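Local coordinates for protein phosphoserine phosphatase RsbX (PDB 3W45) that removes phosphate from the serine of RsbS as a PPM-type phosphatase and thereby holds down the activity of the stress factor sigma-B, at residues 40-45 against 151-156. Sequence-based numbering, arbitrary orientation.
Sequences CAVADG and FIIHTD. With CO (cobalt (II) ion), chain C.
Asp-44 and Asp-156 meet through the cobalt ion they both ligate. From CB outward, Asp-44 first touches apolar carbon, its CB lying 4.1 Å from Thr-155 CG2. With CG anti to the backbone N (chi1 -178°), the carboxylate extends toward the metal, and Asp-44 OD2 binds cobalt at 2.1 Å. Asp-44 OD1 lies 3.5 Å from cobalt, so the carboxylate is monodentate; OD1 is placed to accept from water 2, itself a ligand, although that water has other acceptors in reach. Asp-156 coordinates likewise: its OD1 binds cobalt at 2.0 Å, while OD2 takes hydrogen bonds from metal-bound water 3 and Asn-109. The two carboxylate planes stand 78° apart, and their ligating oxygens, Asp-44 OD2 and Asp-156 OD1, approach to 3.0 Å, bridged by the shared cation. Asp-189 and water 4 complete the six ligands. Such an aspartate-lined metal site, at one end of two facing antiparallel sheets, is the hallmark of the PP2C-like phosphatase fold; strands 37-45 and 150-154 belong to different sheets, and the touching parts run 3° from parallel. Water 1 bridges the two aspartates, donating to Asp-44 OD2 and accepting from Asp-156 N. Behind the metal the interface turns apolar: Val-42 CG1 presses on Thr-155 CG2 at a tight 3.5 Å, and Val-42 CG2 meets Ile-153 CG2 at 3.6 Å. Thr-155 OG1 instead hydrogen-bonds to Asp-27 and the backbone of Thr-192.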
ATOM      1  N   CYS A  40      -2.365  -5.978  -3.938  1.00 17.61           N
ATOM      2  CA  CYS A  40      -2.812  -4.698  -3.475  1.00 18.42           C
ATOM      3  C   CYS A  40      -1.839  -3.591  -3.838  1.00 17.19           C
ATOM      4  O   CYS A  40      -0.666  -3.846  -4.155  1.00 18.17           O
ATOM      5  CB  CYS A  40      -3.157  -4.739  -2.006  1.00 19.89           C
ATOM      6  SG  CYS A  40      -1.773  -4.818  -0.918  1.00 24.57           S
ATOM      7  N   ALA A  41      -2.351  -2.372  -3.798  1.00 15.38           N
ATOM      8  CA  ALA A  41      -1.553  -1.222  -4.222  1.00 14.29           C
ATOM      9  C   ALA A  41      -2.077   0.002  -3.538  1.00 14.44           C
ATOM     10  O   ALA A  41      -3.266   0.117  -3.272  1.00 15.21           O
ATOM     11  CB  ALA A  41      -1.624  -1.047  -5.749  1.00 16.07           C
ATOM     12  N   VAL A  42      -1.181   0.921  -3.241  1.00 12.95           N
ATOM     13  CA  VAL A  42      -1.584   2.211  -2.686  1.00 13.72           C
ATOM     14  C   VAL A  42      -0.784   3.266  -3.456  1.00 13.42           C
ATOM     15  O   VAL A  42       0.411   3.075  -3.707  1.00 14.64           O
ATOM     16  CB  VAL A  42      -1.238   2.270  -1.180  1.00 12.30           C
ATOM     17  CG1 VAL A  42      -1.510   3.647  -0.624  1.00 15.34           C
ATOM     18  CG2 VAL A  42      -2.029   1.201  -0.345  1.00 14.20           C
ATOM     19  N   ALA A  43      -1.458   4.342  -3.872  1.00 13.86           N
ATOM     20  CA  ALA A  43      -0.794   5.435  -4.580  1.00 13.34           C
ATOM     21  C   ALA A  43      -1.234   6.798  -4.059  1.00 13.48           C
ATOM     22  O   ALA A  43      -2.337   6.953  -3.530  1.00 14.04           O
ATOM     23  CB  ALA A  43      -1.081   5.327  -6.092  1.00 13.38           C
ATOM     24  N   ASP A  44      -0.367   7.791  -4.239  1.00 12.45           N
ATOM     25  CA  ASP A  44      -0.637   9.147  -3.821  1.00 13.49           C
ATOM     26  C   ASP A  44      -0.302  10.021  -5.004  1.00 14.56           C
ATOM     27  O   ASP A  44       0.878  10.130  -5.371  1.00 14.65           O
ATOM     28  CB  ASP A  44       0.274   9.446  -2.584  1.00 13.68           C
ATOM     29  CG  ASP A  44       0.064  10.838  -2.011  1.00 15.38           C
ATOM     30  OD1 ASP A  44      -0.700  11.592  -2.634  1.00 12.54           O
ATOM     31  OD2 ASP A  44       0.634  11.130  -0.923  1.00 16.03           O
ATOM     32  N   GLY A  45      -1.322  10.610  -5.654  1.00 14.13           N
ATOM     33  CA  GLY A  45      -1.048  11.480  -6.793  1.00 15.11           C
ATOM     34  C   GLY A  45      -0.312  12.787  -6.486  1.00 15.92           C
ATOM     35  O   GLY A  45      -0.486  13.409  -5.421  1.00 15.85           O
ATOM     36  N   PHE A 151       1.356  -6.690   8.320  1.00 13.54           N
ATOM     37  CA  PHE A 151       2.003  -5.623   7.494  1.00 11.95           C
ATOM     38  C   PHE A 151       1.117  -4.410   7.364  1.00 12.54           C
ATOM     39  O   PHE A 151      -0.089  -4.489   7.582  1.00 13.08           O
ATOM     40  CB  PHE A 151       2.405  -6.149   6.086  1.00 12.58           C
ATOM     41  CG  PHE A 151       1.243  -6.511   5.187  1.00 10.75           C
ATOM     42  CD1 PHE A 151       0.572  -5.530   4.437  1.00 13.78           C
ATOM     43  CD2 PHE A 151       0.819  -7.839   5.085  1.00 13.75           C
ATOM     44  CE1 PHE A 151      -0.482  -5.875   3.612  1.00 14.70           C
ATOM     45  CE2 PHE A 151      -0.246  -8.197   4.262  1.00 14.86           C
ATOM     46  CZ  PHE A 151      -0.901  -7.213   3.541  1.00 14.78           C
ATOM     47  N   ILE A 152       1.716  -3.307   6.960  1.00 12.99           N
ATOM     48  CA  ILE A 152       0.934  -2.114   6.605  1.00 13.50           C
ATOM     49  C   ILE A 152       1.564  -1.532   5.337  1.00 12.08           C
ATOM     50  O   ILE A 152       2.784  -1.539   5.186  1.00 12.99           O
ATOM     51  CB  ILE A 152       0.952  -1.056   7.743  1.00 13.15           C
ATOM     52  CG1 ILE A 152       0.095   0.165   7.348  1.00 15.37           C
ATOM     53  CG2 ILE A 152       2.420  -0.612   8.110  1.00 14.24           C
ATOM     54  CD1 ILE A 152      -0.245   1.081   8.561  1.00 14.50           C
ATOM     55  N   ILE A 153       0.717  -1.004   4.457  1.00 12.81           N
ATOM     56  CA  ILE A 153       1.136  -0.129   3.400  1.00 13.12           C
ATOM     57  C   ILE A 153       0.447   1.191   3.632  1.00 13.01           C
ATOM     58  O   ILE A 153      -0.751   1.212   3.774  1.00 13.30           O
ATOM     59  CB  ILE A 153       0.762  -0.652   2.002  1.00 13.96           C
ATOM     60  CG1 ILE A 153       1.382  -2.027   1.818  1.00 15.94           C
ATOM     61  CG2 ILE A 153       1.209   0.364   0.931  1.00 13.47           C
ATOM     62  CD1 ILE A 153       0.981  -2.677   0.503  1.00 18.19           C
ATOM     63  N   HIS A 154       1.202   2.280   3.674  1.00 12.73           N
ATOM     64  CA  HIS A 154       0.580   3.576   3.937  1.00 14.02           C
ATOM     65  C   HIS A 154       1.124   4.778   3.153  1.00 13.71           C
ATOM     66  O   HIS A 154       2.325   4.864   2.829  1.00 14.11           O
ATOM     67  CB  HIS A 154       0.605   3.860   5.446  1.00 14.80           C
ATOM     68  CG  HIS A 154       1.945   4.229   5.986  1.00 15.28           C
ATOM     69  ND1 HIS A 154       2.469   5.498   5.868  1.00 15.49           N
ATOM     70  CD2 HIS A 154       2.849   3.514   6.700  1.00 16.89           C
ATOM     71  CE1 HIS A 154       3.653   5.541   6.454  1.00 19.62           C
ATOM     72  NE2 HIS A 154       3.906   4.351   6.974  1.00 17.92           N
ATOM     73  N   THR A 155       0.237   5.721   2.881  1.00 13.64           N
ATOM     74  CA  THR A 155       0.690   7.003   2.282  1.00 13.94           C
ATOM     75  C   THR A 155       1.309   7.943   3.313  1.00 14.75           C
ATOM     76  O   THR A 155       1.215   7.717   4.519  1.00 14.07           O
ATOM     77  CB  THR A 155      -0.422   7.736   1.554  1.00 13.68           C
ATOM     78  OG1 THR A 155      -1.523   7.997   2.447  1.00 16.14           O
ATOM     79  CG2 THR A 155      -0.925   6.917   0.355  1.00 14.50           C
ATOM     80  N   ASP A 156       1.927   9.007   2.828  1.00 15.49           N
ATOM     81  CA  ASP A 156       2.620   9.961   3.722  1.00 16.65           C
ATOM     82  C   ASP A 156       1.691  10.745   4.643  1.00 17.55           C
ATOM     83  O   ASP A 156       2.178  11.394   5.557  1.00 18.58           O
ATOM     84  CB  ASP A 156       3.538  10.907   2.919  1.00 16.10           C
ATOM     85  CG  ASP A 156       2.761  11.799   1.945  1.00 14.48           C
ATOM     86  OD1 ASP A 156       1.507  11.669   1.856  1.00 13.86           O
ATOM     87  OD2 ASP A 156       3.401  12.579   1.222  1.00 15.03           O
TER
HETATM   88 CO    CO C 201       0.122  12.459   0.622  0.69 17.82          CO
HETATM   89  O   HOH W   1       2.377   9.165   0.090  1.00 12.74           O
HETATM   90  O   HOH W   2      -1.234  13.699  -0.593  1.00 16.06           O
HETATM   91  O   HOH W   3       1.567  13.937  -0.030  1.00 14.98           O
HETATM   92  O   HOH W   4      -1.365  11.183   1.114  1.00 14.62           O